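Local coordinates for isocitrate dehydrogenase [NAD] subunit 2, mitochondrial (Saccharomyces cerevisiae, PDB 3BLX), which oxidises and decarboxylates isocitrate to 2-oxoglutarate with NAD+ in the citric acid cycle, within an allosteric octamer of IDH1 and IDH2, and also binds mitochondrial mRNA leaders, at residues A111-A116 with S302-N307; T124-V129 with K227-P232; R170-Y175 with D237-C242; F277-G282 with P295-L300; N332-L337 with S344-A349. All coordinates share one frame; numbering follows the deposited sequence.

Interaction 1. Residues A111-A116 with S302-N307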
# COMPACT_ATOMS: atom_id res chain seq x y z
N ALA B 111 1.75 19.61 -45.37
CA ALA B 111 2.68 20.69 -45.03
C ALA B 111 1.98 21.83 -44.35
O ALA B 111 0.89 22.22 -44.75
CB ALA B 111 3.40 21.18 -46.26
N ASN B 112 2.61 22.38 -43.32
CA ASN B 112 2.11 23.54 -42.61
C ASN B 112 3.09 24.69 -42.83
O ASN B 112 4.24 24.57 -42.46
CB ASN B 112 1.97 23.21 -41.11
CG ASN B 112 1.36 24.35 -40.30
OD1 ASN B 112 2.01 24.96 -39.45
ND2 ASN B 112 0.09 24.64 -40.56
N VAL B 113 2.63 25.78 -43.45
CA VAL B 113 3.48 26.93 -43.70
C VAL B 113 3.23 28.02 -42.68
O VAL B 113 2.12 28.47 -42.54
CB VAL B 113 3.23 27.48 -45.08
CG1 VAL B 113 4.15 28.65 -45.36
CG2 VAL B 113 3.41 26.35 -46.09
N ARG B 114 4.27 28.42 -41.95
CA ARG B 114 4.14 29.38 -40.86
C ARG B 114 5.11 30.53 -41.00
O ARG B 114 6.26 30.42 -40.55
CB ARG B 114 4.43 28.71 -39.52
CG ARG B 114 3.25 28.03 -38.88
CD ARG B 114 2.48 29.00 -38.03
NE ARG B 114 2.14 28.40 -36.75
CZ ARG B 114 2.50 28.89 -35.56
NH1 ARG B 114 3.18 30.01 -35.48
NH2 ARG B 114 2.14 28.27 -34.46
N PRO B 115 4.66 31.66 -41.59
CA PRO B 115 5.40 32.92 -41.70
C PRO B 115 5.43 33.65 -40.37
O PRO B 115 4.43 33.64 -39.69
CB PRO B 115 4.55 33.74 -42.66
CG PRO B 115 3.68 32.77 -43.34
CD PRO B 115 3.39 31.74 -42.33
N ALA B 116 6.55 34.25 -39.99
CA ALA B 116 6.54 35.19 -38.87
C ALA B 116 7.24 36.49 -39.25
O ALA B 116 8.46 36.54 -39.24
CB ALA B 116 7.17 34.57 -37.65
N SER B 302 -5.71 35.22 -45.60
CA SER B 302 -6.45 35.51 -46.83
C SER B 302 -5.44 35.81 -47.93
O SER B 302 -5.54 35.29 -49.04
CB SER B 302 -7.35 36.73 -46.66
OG SER B 302 -7.99 36.73 -45.41
N VAL B 303 -4.48 36.66 -47.59
CA VAL B 303 -3.39 36.96 -48.50
C VAL B 303 -2.72 35.68 -48.97
O VAL B 303 -2.53 35.49 -50.17
CB VAL B 303 -2.33 37.81 -47.82
CG1 VAL B 303 -1.26 38.14 -48.80
CG2 VAL B 303 -2.96 39.06 -47.28
N MET B 304 -2.34 34.82 -48.03
CA MET B 304 -1.69 33.57 -48.39
C MET B 304 -2.57 32.73 -49.30
O MET B 304 -2.07 32.06 -50.21
CB MET B 304 -1.35 32.75 -47.14
CG MET B 304 -0.34 33.38 -46.20
SD MET B 304 0.12 32.25 -44.84
CE MET B 304 1.18 31.13 -45.75
N MET B 305 -3.87 32.76 -49.05
CA MET B 305 -4.84 32.03 -49.86
C MET B 305 -4.93 32.62 -51.28
O MET B 305 -4.86 31.89 -52.28
CB MET B 305 -6.20 32.03 -49.18
CG MET B 305 -7.22 31.17 -49.87
SD MET B 305 -8.86 31.31 -49.18
CE MET B 305 -9.13 33.09 -49.23
N LEU B 306 -5.09 33.94 -51.37
CA LEU B 306 -5.09 34.63 -52.67
C LEU B 306 -3.87 34.20 -53.47
O LEU B 306 -3.99 33.63 -54.55
CB LEU B 306 -5.11 36.15 -52.46
CG LEU B 306 -6.45 36.91 -52.49
CD1 LEU B 306 -7.67 36.02 -52.38
CD2 LEU B 306 -6.48 38.01 -51.43
N ASN B 307 -2.69 34.46 -52.91
CA ASN B 307 -1.43 34.06 -53.54
C ASN B 307 -1.38 32.60 -53.96
O ASN B 307 -0.66 32.24 -54.87
CB ASN B 307 -0.24 34.36 -52.62
CG ASN B 307 0.18 35.81 -52.67
OD1 ASN B 307 0.27 36.40 -53.75
ND2 ASN B 307 0.45 36.39 -51.51
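Met304 packs against Val113 and Pro115 in an apolar helix-on-sheet contact near the middle of the chain, within the alpha/beta core of the isocitrate/isopropylmalate dehydrogenase fold. Strand 109-117, inside the mixed sheet, supplies the two small side chains, and helix 296-309 sends out one long one. Val113 and Pro115 are two residues apart and so point to the same side of the strand, toward the helix. Arg114, between them, points away; its NH2 makes a salt bridge with Asp252, and by similarity these two residues bind substrate and magnesium respectively. The strand thus has a hydrophobic back packed on a helix and a polar front that probably belongs to the active site. The backbones stay well apart, with 9.6 Å between CA of Val113 and CA of Met304, and the methionine spans the distance. Its chain runs out extended as far as SD and then bends at chi3 (75°), so that the terminal methyl touches both the valine and the proline; Pro115 and Met304 reach toward each other end-on. The Val113 and Met304 side chains lie at a slant to each other, CG1 of the valine doing the touching; its position anti to the backbone N follows from a chi1 of -178°. The adjacent strand 266-271 adds Pro266 and Ala268, which also touch Met304, while the Tyr171 ring touches Val113 CG2 and the Tyr175 hydroxyl oxygen its CG1. At the end of the methionine, CE lies 3.9 Å from Val113 CG1 and 3.8 Å from Pro115 CG, while Met304 SD rests 3.9 Å from the same Pro115 CG.

Interaction 2. Residues T124-V129 with K227-P232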
# COMPACT_ATOMS: atom_id res chain seq x y z
N THR B 124 7.75 46.35 -31.65
CA THR B 124 7.80 45.13 -30.86
C THR B 124 9.22 44.94 -30.36
O THR B 124 10.14 45.66 -30.76
CB THR B 124 7.36 43.90 -31.67
OG1 THR B 124 8.10 43.85 -32.91
CG2 THR B 124 5.88 43.99 -31.99
N THR B 125 9.42 43.96 -29.49
CA THR B 125 10.72 43.79 -28.86
C THR B 125 11.83 43.31 -29.83
O THR B 125 12.98 43.70 -29.70
CB THR B 125 10.63 43.01 -27.50
OG1 THR B 125 11.87 42.35 -27.24
CG2 THR B 125 9.51 42.00 -27.50
N TYR B 126 11.47 42.51 -30.82
CA TYR B 126 12.44 42.13 -31.85
C TYR B 126 12.13 42.87 -33.14
O TYR B 126 10.98 43.18 -33.40
CB TYR B 126 12.43 40.60 -32.09
CG TYR B 126 12.96 39.79 -30.91
CD1 TYR B 126 14.27 39.36 -30.87
CD2 TYR B 126 12.14 39.50 -29.83
CE1 TYR B 126 14.76 38.64 -29.77
CE2 TYR B 126 12.63 38.80 -28.73
CZ TYR B 126 13.94 38.37 -28.71
OH TYR B 126 14.40 37.68 -27.61
N GLU B 127 13.15 43.15 -33.94
CA GLU B 127 12.94 43.92 -35.17
C GLU B 127 13.50 43.25 -36.41
O GLU B 127 14.47 42.50 -36.35
CB GLU B 127 13.54 45.32 -35.04
CG GLU B 127 13.08 46.04 -33.79
CD GLU B 127 13.35 47.52 -33.83
OE1 GLU B 127 14.09 47.96 -34.74
OE2 GLU B 127 12.83 48.24 -32.95
N ASN B 128 12.88 43.55 -37.54
CA ASN B 128 13.35 43.08 -38.84
C ASN B 128 13.35 41.58 -38.97
O ASN B 128 14.18 41.01 -39.67
CB ASN B 128 14.74 43.62 -39.15
CG ASN B 128 14.73 45.10 -39.43
OD1 ASN B 128 15.46 45.86 -38.79
ND2 ASN B 128 13.87 45.54 -40.37
N VAL B 129 12.39 40.95 -38.32
CA VAL B 129 12.24 39.52 -38.46
C VAL B 129 11.30 39.19 -39.63
O VAL B 129 10.22 39.74 -39.75
CB VAL B 129 11.85 38.83 -37.11
CG1 VAL B 129 11.53 39.83 -36.05
CG2 VAL B 129 10.71 37.85 -37.29
N LYS B 227 21.01 31.21 -33.13
CA LYS B 227 21.21 32.24 -34.12
C LYS B 227 19.96 33.09 -34.28
O LYS B 227 20.01 34.31 -34.12
CB LYS B 227 21.60 31.63 -35.47
CG LYS B 227 22.98 30.96 -35.48
CD LYS B 227 23.36 30.63 -36.94
CE LYS B 227 24.73 29.96 -37.03
NZ LYS B 227 25.15 29.71 -38.44
N VAL B 228 18.84 32.44 -34.57
CA VAL B 228 17.58 33.14 -34.80
C VAL B 228 17.21 34.08 -33.67
O VAL B 228 16.65 35.13 -33.92
CB VAL B 228 16.41 32.16 -34.99
CG1 VAL B 228 15.17 32.92 -35.38
CG2 VAL B 228 16.72 31.20 -36.10
N VAL B 229 17.50 33.72 -32.43
CA VAL B 229 17.13 34.60 -31.33
C VAL B 229 18.09 35.78 -31.16
O VAL B 229 17.67 36.88 -30.76
CB VAL B 229 16.95 33.85 -30.00
CG1 VAL B 229 16.84 34.86 -28.80
CG2 VAL B 229 15.74 32.90 -30.10
N THR B 230 19.37 35.56 -31.45
CA THR B 230 20.32 36.66 -31.33
C THR B 230 20.10 37.62 -32.48
O THR B 230 20.18 38.82 -32.31
CB THR B 230 21.84 36.22 -31.20
OG1 THR B 230 22.14 35.24 -32.18
CG2 THR B 230 22.15 35.63 -29.80
N ASN B 231 19.75 37.09 -33.65
CA ASN B 231 19.60 37.93 -34.82
C ASN B 231 18.66 37.39 -35.91
O ASN B 231 19.08 36.80 -36.91
CB ASN B 231 20.96 38.25 -35.41
CG ASN B 231 20.85 39.00 -36.71
OD1 ASN B 231 19.93 39.81 -36.90
ND2 ASN B 231 21.77 38.74 -37.63
N PRO B 232 17.36 37.64 -35.74
CA PRO B 232 16.34 37.08 -36.61
C PRO B 232 16.54 37.41 -38.08
O PRO B 232 16.15 36.62 -38.94
CB PRO B 232 15.06 37.73 -36.11
CG PRO B 232 15.35 38.12 -34.68
CD PRO B 232 16.80 38.43 -34.63
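Tyr126 and Pro232 set their side chains at about a right angle, with Tyr126 CD1 4.1 Å from Pro232 CG. The tyrosine leaves its loop with CG beside the backbone N and anti to the carbonyl carbon (chi1 -67°), a course that carries the ring to the end of helix 221-230. There the ring presents its edge to the helix: Tyr126 CE1 lies 3.5 Å from the backbone O of Val229, near the ring plane. Farther out, Val229 crosses the tyrosine at a slant, and its CG1 comes within 3.9 Å of Tyr126 OH. The second pair is simpler. Val129 and Pro232 also meet obliquely, body against body, with Val129 CB 3.5 Å from Pro232 CB, where the two backbones approach most closely. Pro232 therefore fits between Val129 and Tyr126, just after Asn231 has left helical geometry. Within the loop, Thr124 OG1 donates to Tyr126 O, although Thr124 is poorly ordered. Leu257 of helix 244-258 also packs on the tyrosine. The phenolic OH bonds to the backbone O of Val224 of the neighbouring IDH1 subunit, whose Arg119 packs on both Tyr126 and Pro232. The contact is mostly apolar, apart from the ring edge on the Val229 carbonyl oxygen, whereas the polar end of Tyr126 is spent on the partner chain, so the same ring that seats the loop on the helix end also ties it into the IDH1-IDH2 interface.

Interaction 3. Residues R170-Y175 with D237-C242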
# COMPACT_ATOMS: atom_id res chain seq x y z
N ARG B 170 10.31 18.75 -50.91
CA ARG B 170 10.00 19.29 -52.24
C ARG B 170 9.28 20.62 -52.11
O ARG B 170 9.70 21.61 -52.68
CB ARG B 170 9.14 18.35 -53.10
CG ARG B 170 9.91 17.29 -53.82
CD ARG B 170 9.23 16.90 -55.10
NE ARG B 170 10.25 16.58 -56.09
CZ ARG B 170 10.80 15.39 -56.21
NH1 ARG B 170 10.41 14.40 -55.40
NH2 ARG B 170 11.73 15.17 -57.12
N TYR B 171 8.21 20.62 -51.33
CA TYR B 171 7.40 21.81 -51.18
C TYR B 171 8.23 22.95 -50.65
O TYR B 171 7.99 24.09 -51.02
CB TYR B 171 6.20 21.57 -50.27
CG TYR B 171 5.26 22.75 -50.24
CD1 TYR B 171 4.23 22.86 -51.17
CD2 TYR B 171 5.42 23.76 -49.31
CE1 TYR B 171 3.38 23.95 -51.15
CE2 TYR B 171 4.58 24.86 -49.30
CZ TYR B 171 3.56 24.94 -50.22
OH TYR B 171 2.72 26.03 -50.21
N ALA B 172 9.20 22.67 -49.80
CA ALA B 172 9.99 23.74 -49.20
C ALA B 172 10.85 24.38 -50.25
O ALA B 172 11.05 25.58 -50.22
CB ALA B 172 10.86 23.23 -48.08
N PHE B 173 11.37 23.57 -51.15
CA PHE B 173 12.16 24.08 -52.26
C PHE B 173 11.30 24.96 -53.19
O PHE B 173 11.59 26.13 -53.39
CB PHE B 173 12.81 22.93 -53.04
CG PHE B 173 14.08 22.42 -52.40
CD1 PHE B 173 14.21 21.08 -52.02
CD2 PHE B 173 15.15 23.27 -52.18
CE1 PHE B 173 15.38 20.62 -51.44
CE2 PHE B 173 16.33 22.80 -51.60
CZ PHE B 173 16.43 21.47 -51.22
N GLU B 174 10.22 24.39 -53.73
CA GLU B 174 9.29 25.06 -54.62
C GLU B 174 8.64 26.32 -54.04
O GLU B 174 8.19 27.20 -54.75
CB GLU B 174 8.22 24.09 -55.11
CG GLU B 174 8.79 22.88 -55.79
CD GLU B 174 7.99 22.43 -56.98
OE1 GLU B 174 7.48 21.29 -56.93
OE2 GLU B 174 7.87 23.21 -57.96
N TYR B 175 8.62 26.40 -52.72
CA TYR B 175 8.09 27.57 -52.06
C TYR B 175 9.18 28.62 -51.88
O TYR B 175 8.91 29.81 -51.83
CB TYR B 175 7.49 27.16 -50.69
CG TYR B 175 6.76 28.28 -49.98
CD1 TYR B 175 7.41 29.08 -49.03
CD2 TYR B 175 5.42 28.55 -50.26
CE1 TYR B 175 6.75 30.11 -48.37
CE2 TYR B 175 4.74 29.57 -49.62
CZ TYR B 175 5.41 30.35 -48.68
OH TYR B 175 4.72 31.38 -48.05
N ASP B 237 16.43 35.50 -45.72
CA ASP B 237 16.72 35.04 -47.07
C ASP B 237 16.59 33.53 -47.17
O ASP B 237 17.11 32.90 -48.09
CB ASP B 237 18.15 35.43 -47.46
CG ASP B 237 19.20 34.87 -46.50
OD1 ASP B 237 19.02 34.99 -45.27
OD2 ASP B 237 20.21 34.31 -46.97
N ALA B 238 15.92 32.93 -46.20
CA ALA B 238 15.84 31.48 -46.15
C ALA B 238 14.47 30.97 -45.83
O ALA B 238 13.64 31.65 -45.22
CB ALA B 238 16.83 30.93 -45.17
N VAL B 239 14.25 29.74 -46.25
CA VAL B 239 13.09 28.97 -45.87
C VAL B 239 13.52 27.72 -45.09
O VAL B 239 14.27 26.88 -45.60
CB VAL B 239 12.34 28.58 -47.13
CG1 VAL B 239 11.54 27.32 -46.92
CG2 VAL B 239 11.46 29.70 -47.53
N SER B 240 13.09 27.62 -43.84
CA SER B 240 13.41 26.44 -43.03
C SER B 240 12.40 25.28 -43.19
O SER B 240 11.19 25.51 -43.20
CB SER B 240 13.49 26.85 -41.57
OG SER B 240 14.37 27.93 -41.41
N VAL B 241 12.88 24.05 -43.36
CA VAL B 241 12.04 22.88 -43.13
C VAL B 241 12.48 22.04 -41.93
O VAL B 241 13.65 21.92 -41.65
CB VAL B 241 12.02 21.93 -44.30
CG1 VAL B 241 10.74 22.05 -45.03
CG2 VAL B 241 13.24 22.14 -45.14
N CYS B 242 11.54 21.40 -41.26
CA CYS B 242 11.92 20.47 -40.19
C CYS B 242 10.94 19.33 -40.11
O CYS B 242 9.81 19.42 -40.62
CB CYS B 242 11.99 21.19 -38.86
SG CYS B 242 10.42 21.90 -38.36
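Ala172 is the small bump of this contact, set against Val241 with Val239 alongside, in the alpha/beta packing of the isocitrate/isopropylmalate dehydrogenase fold. Helix 162-178 lies on the sheet almost antiparallel to strand 238-242, at 172° between the short axes, which approach to 8.8 Å. Alternate strand residues, Val239 and Val241, raise their side chains toward the helix, and the alanine methyl settles over Val241, facing both of its branches. With only a methyl on the helix side, the backbones can come close: CA of Ala172 and CA of Val241 are 6.5 Å apart. Val239 fills the next place along. Its CG1, put anti to the backbone N by a chi1 of 154°, comes up to the carbonyl oxygen of the alanine, 3.8 Å from Ala172 O, while CG2 is left for the tyrosine one turn on. Beyond the strand, Ile134 of strand 130-136 packs on both valines, and Val186 of strand 183-188 touches Val241. Phe173 points away from the strand and packs instead on Leu207 and Tyr211. Tyr175 closes the groove with its ring edge: Tyr175 CD1 stands 4.4 Å from Val239 CG2, which lies near the plane of the ring.

Interaction 4. Residues F277-G282 with P295-L300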
# COMPACT_ATOMS: atom_id res chain seq x y z
N PHE B 277 -6.49 27.52 -44.95
CA PHE B 277 -5.73 28.66 -44.46
C PHE B 277 -6.40 29.18 -43.23
O PHE B 277 -7.61 29.34 -43.22
CB PHE B 277 -5.67 29.75 -45.53
CG PHE B 277 -4.98 29.31 -46.78
CD1 PHE B 277 -3.66 29.68 -47.02
CD2 PHE B 277 -5.62 28.48 -47.69
CE1 PHE B 277 -2.99 29.25 -48.19
CE2 PHE B 277 -4.96 28.04 -48.87
CZ PHE B 277 -3.65 28.43 -49.11
N GLU B 278 -5.63 29.45 -42.19
CA GLU B 278 -6.22 29.77 -40.90
C GLU B 278 -5.31 30.61 -40.05
O GLU B 278 -4.10 30.57 -40.19
CB GLU B 278 -6.55 28.49 -40.14
CG GLU B 278 -5.41 27.48 -40.01
CD GLU B 278 -5.75 26.26 -39.11
OE1 GLU B 278 -6.64 26.35 -38.23
OE2 GLU B 278 -5.10 25.20 -39.27
N ALA B 279 -5.92 31.38 -39.14
CA ALA B 279 -5.15 31.99 -38.08
C ALA B 279 -4.86 30.89 -37.05
O ALA B 279 -5.55 29.87 -37.04
CB ALA B 279 -5.94 33.10 -37.45
N VAL B 280 -3.86 31.08 -36.20
CA VAL B 280 -3.51 30.05 -35.24
C VAL B 280 -3.83 30.44 -33.81
O VAL B 280 -3.53 29.69 -32.89
CB VAL B 280 -2.02 29.64 -35.34
CG1 VAL B 280 -1.66 29.29 -36.77
CG2 VAL B 280 -1.12 30.74 -34.85
N HIS B 281 -4.44 31.60 -33.62
CA HIS B 281 -4.85 31.99 -32.27
C HIS B 281 -6.13 31.29 -31.89
O HIS B 281 -6.73 30.62 -32.73
CB HIS B 281 -5.05 33.50 -32.17
CG HIS B 281 -5.93 34.06 -33.24
ND1 HIS B 281 -7.28 33.81 -33.29
CD2 HIS B 281 -5.65 34.85 -34.30
CE1 HIS B 281 -7.80 34.42 -34.35
NE2 HIS B 281 -6.83 35.06 -34.97
N GLY B 282 -6.56 31.48 -30.65
CA GLY B 282 -7.73 30.80 -30.12
C GLY B 282 -9.10 31.35 -30.46
O GLY B 282 -9.25 32.28 -31.24
N PRO B 295 -8.72 40.91 -36.57
CA PRO B 295 -8.84 40.16 -37.82
C PRO B 295 -7.57 40.09 -38.65
O PRO B 295 -7.58 39.50 -39.75
CB PRO B 295 -9.88 40.96 -38.61
CG PRO B 295 -10.22 42.13 -37.78
CD PRO B 295 -9.23 42.27 -36.71
N THR B 296 -6.49 40.68 -38.16
CA THR B 296 -5.23 40.71 -38.90
C THR B 296 -4.72 39.33 -39.28
O THR B 296 -4.29 39.10 -40.43
CB THR B 296 -4.12 41.35 -38.09
OG1 THR B 296 -4.55 42.62 -37.58
CG2 THR B 296 -2.89 41.53 -38.96
N ALA B 297 -4.73 38.43 -38.30
CA ALA B 297 -4.24 37.07 -38.48
C ALA B 297 -5.04 36.37 -39.55
O ALA B 297 -4.48 35.81 -40.49
CB ALA B 297 -4.33 36.33 -37.18
N LEU B 298 -6.37 36.40 -39.43
CA LEU B 298 -7.20 35.80 -40.47
C LEU B 298 -7.03 36.53 -41.82
O LEU B 298 -6.98 35.89 -42.88
CB LEU B 298 -8.66 35.70 -40.02
CG LEU B 298 -9.58 34.87 -40.93
CD1 LEU B 298 -8.97 33.51 -41.22
CD2 LEU B 298 -10.95 34.70 -40.32
N LEU B 299 -6.92 37.85 -41.79
CA LEU B 299 -6.69 38.63 -43.02
C LEU B 299 -5.43 38.22 -43.77
O LEU B 299 -5.42 38.09 -45.01
CB LEU B 299 -6.62 40.12 -42.70
CG LEU B 299 -7.79 41.03 -43.08
CD1 LEU B 299 -9.04 40.25 -43.40
CD2 LEU B 299 -8.02 42.06 -41.96
N LEU B 300 -4.36 38.03 -43.02
CA LEU B 300 -3.08 37.68 -43.61
C LEU B 300 -3.10 36.27 -44.17
O LEU B 300 -2.33 35.96 -45.07
CB LEU B 300 -1.95 37.86 -42.61
CG LEU B 300 -1.64 39.32 -42.32
CD1 LEU B 300 -0.83 39.49 -41.06
CD2 LEU B 300 -0.91 39.90 -43.51
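His281 reaches Ala297 by taking a chi1 of 50°, which places CG between its backbone N and carbonyl carbon and turns the imidazole toward the start of helix 296-309. The ring comes in edge first. His281 CD2 is 3.5 Å and His281 NE2 3.6 Å from the methyl CB of Ala297, which lies in the ring plane. The other side of the imidazole is fixed by a bond inside the loop: His281 ND1 donates to Gly282 O at 3.2 Å, nearly straight at 170°, and the acceptor is only 4° out of the ring plane. That bond uses a lone pair of the carbonyl and limits rotation of the ring. Cutting His281 back to an alanine is likely to leave Gly282 O without this donor and to open a gap beside the methyl of Ala297. Ala279 completes the contact from the end of strand 275-279, its CB resting 3.6 Å from Ala297 CB and 3.9 Å from the backbone N of Leu298. Two alanine methyls in contact let strand and helix lie close, with 4.9 Å between CA of Ala279 and CA of Leu298. Outside the pair, Pro87 touches His281, and Ile36 and Val40 of helix 33-45 cover Leu298. Strand 275-279, the loop from His281 and Gly282, and helix 296-309 form a strand-loop-helix unit whose loop, as in relatives of this family, probably borders the NAD site.

Interaction 5. Residues N332-L337 with S344-A349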
# COMPACT_ATOMS: atom_id res chain seq x y z
N ASN B 332 -5.76 53.15 -34.23
CA ASN B 332 -6.16 51.91 -34.87
C ASN B 332 -5.73 50.71 -34.02
O ASN B 332 -5.97 50.69 -32.80
CB ASN B 332 -5.60 51.84 -36.28
CG ASN B 332 -6.18 52.90 -37.17
OD1 ASN B 332 -7.35 53.23 -37.05
ND2 ASN B 332 -5.36 53.46 -38.05
N ARG B 333 -5.10 49.72 -34.63
CA ARG B 333 -4.67 48.56 -33.87
C ARG B 333 -5.88 47.93 -33.20
O ARG B 333 -6.97 47.91 -33.77
CB ARG B 333 -3.65 48.95 -32.79
CG ARG B 333 -2.64 50.02 -33.20
CD ARG B 333 -1.37 49.44 -33.80
NE ARG B 333 -0.31 50.45 -33.93
CZ ARG B 333 0.33 51.01 -32.90
NH1 ARG B 333 0.01 50.69 -31.64
NH2 ARG B 333 1.28 51.91 -33.12
N THR B 334 -5.70 47.41 -31.99
CA THR B 334 -6.78 46.86 -31.20
C THR B 334 -6.25 46.63 -29.79
O THR B 334 -5.07 46.77 -29.55
CB THR B 334 -7.29 45.53 -31.75
OG1 THR B 334 -7.10 45.47 -33.16
CG2 THR B 334 -8.76 45.35 -31.42
N GLY B 335 -7.13 46.25 -28.87
CA GLY B 335 -6.75 46.11 -27.47
C GLY B 335 -5.51 45.28 -27.20
O GLY B 335 -4.78 45.52 -26.23
N ASP B 336 -5.27 44.30 -28.06
CA ASP B 336 -4.14 43.39 -27.91
C ASP B 336 -2.80 44.07 -28.21
O ASP B 336 -1.78 43.79 -27.56
CB ASP B 336 -4.33 42.15 -28.80
CG ASP B 336 -4.85 42.49 -30.20
OD1 ASP B 336 -6.02 42.93 -30.33
OD2 ASP B 336 -4.10 42.30 -31.18
N LEU B 337 -2.81 44.97 -29.20
CA LEU B 337 -1.62 45.71 -29.60
C LEU B 337 -1.54 47.09 -28.93
O LEU B 337 -1.05 48.05 -29.54
CB LEU B 337 -1.61 45.89 -31.12
CG LEU B 337 -1.85 44.66 -31.98
CD1 LEU B 337 -1.75 45.05 -33.45
CD2 LEU B 337 -0.86 43.55 -31.64
N SER B 344 -14.78 46.73 -35.90
CA SER B 344 -15.51 47.44 -36.96
C SER B 344 -14.72 48.64 -37.48
O SER B 344 -14.58 48.82 -38.69
CB SER B 344 -16.86 47.94 -36.46
OG SER B 344 -17.67 46.86 -36.05
N SER B 345 -14.23 49.47 -36.57
CA SER B 345 -13.49 50.65 -36.97
C SER B 345 -12.20 50.28 -37.70
O SER B 345 -11.74 51.00 -38.56
CB SER B 345 -13.18 51.51 -35.75
OG SER B 345 -12.00 51.08 -35.11
N PHE B 346 -11.64 49.13 -37.35
CA PHE B 346 -10.44 48.62 -38.01
C PHE B 346 -10.75 48.21 -39.45
O PHE B 346 -10.01 48.55 -40.37
CB PHE B 346 -9.87 47.44 -37.22
CG PHE B 346 -8.52 46.95 -37.70
CD1 PHE B 346 -7.36 47.32 -37.04
CD2 PHE B 346 -8.41 46.09 -38.78
CE1 PHE B 346 -6.12 46.87 -37.47
CE2 PHE B 346 -7.18 45.62 -39.22
CZ PHE B 346 -6.04 46.02 -38.56
N THR B 347 -11.85 47.49 -39.65
CA THR B 347 -12.14 46.93 -40.97
C THR B 347 -12.24 48.00 -42.05
O THR B 347 -11.72 47.82 -43.15
CB THR B 347 -13.42 46.04 -40.97
OG1 THR B 347 -14.57 46.85 -40.71
CG2 THR B 347 -13.32 44.99 -39.92
N GLU B 348 -12.90 49.11 -41.75
CA GLU B 348 -13.08 50.17 -42.75
C GLU B 348 -11.86 51.08 -42.78
O GLU B 348 -11.55 51.66 -43.81
CB GLU B 348 -14.37 50.95 -42.52
CG GLU B 348 -14.60 51.35 -41.06
CD GLU B 348 -16.07 51.53 -40.73
OE1 GLU B 348 -16.39 51.94 -39.58
OE2 GLU B 348 -16.91 51.25 -41.62
N ALA B 349 -11.15 51.18 -41.65
CA ALA B 349 -9.87 51.89 -41.63
C ALA B 349 -8.93 51.27 -42.63
O ALA B 349 -8.07 51.94 -43.20
CB ALA B 349 -9.26 51.86 -40.24
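Phe346 carries this contact, reaching from helix 343-352 to the backbone of Arg333 in the loop that precedes the helix. From CB the side chain leaves with CG anti to the backbone N (chi1 -172°), a direction that turns the ring toward the loop. Phe346 CD1 makes the closest approach, 3.3 Å from Arg333 O, and lies 4.1 Å from Arg333 N. The next atom, Phe346 CE1, is 3.9 Å from the same Arg333 O, so this side of the ring lies against the Arg333 backbone, obliquely to its carbonyl oxygen. The hydroxyl OG1 of Thr334 stands a little farther off, 4.3 Å from Phe346 CD1. At the tip, CZ meets Thr296 of the neighbouring helix, and Ile326 also packs on the phenylalanine. One turn on, Ala349 offers its CB to Asn332 OD1 at 4.0 Å. Losing the Phe346 ring to a serine would probably open a gap beside Arg333 and leave Ile326 and Thr296 without their aromatic neighbour. Arg333 points its side chain away, where NE bonds to Ala327 O. Across the segments the partners are thus hydrocarbon against polar backbone and amide oxygens, which meet by packing without a directed bond and set loop 332-337 against the C-terminal helix.

Overall arrangement
Interactions 1, 3 and 4 all reach the mixed central sheet and pack helices onto it, while interactions 2 and 5 seat loops against helices about 20 Å or more from the chain centre. Interaction 1 lies nearest that centre. It shares helix 296-309 with interaction 4 and meets interaction 3 where Val113 touches Tyr171 and Tyr175. Sheet contacts 1 and 3 are almost entirely apolar; interaction 4 adds an imidazole edge, and interaction 5 sets a phenyl ring against backbone oxygen. Interactions 4 and 5 touch through Thr296 and Phe346, linking core to periphery. Interaction 2 touches interaction 1 through Val129 and Ala116, and it alone is reached by another subunit.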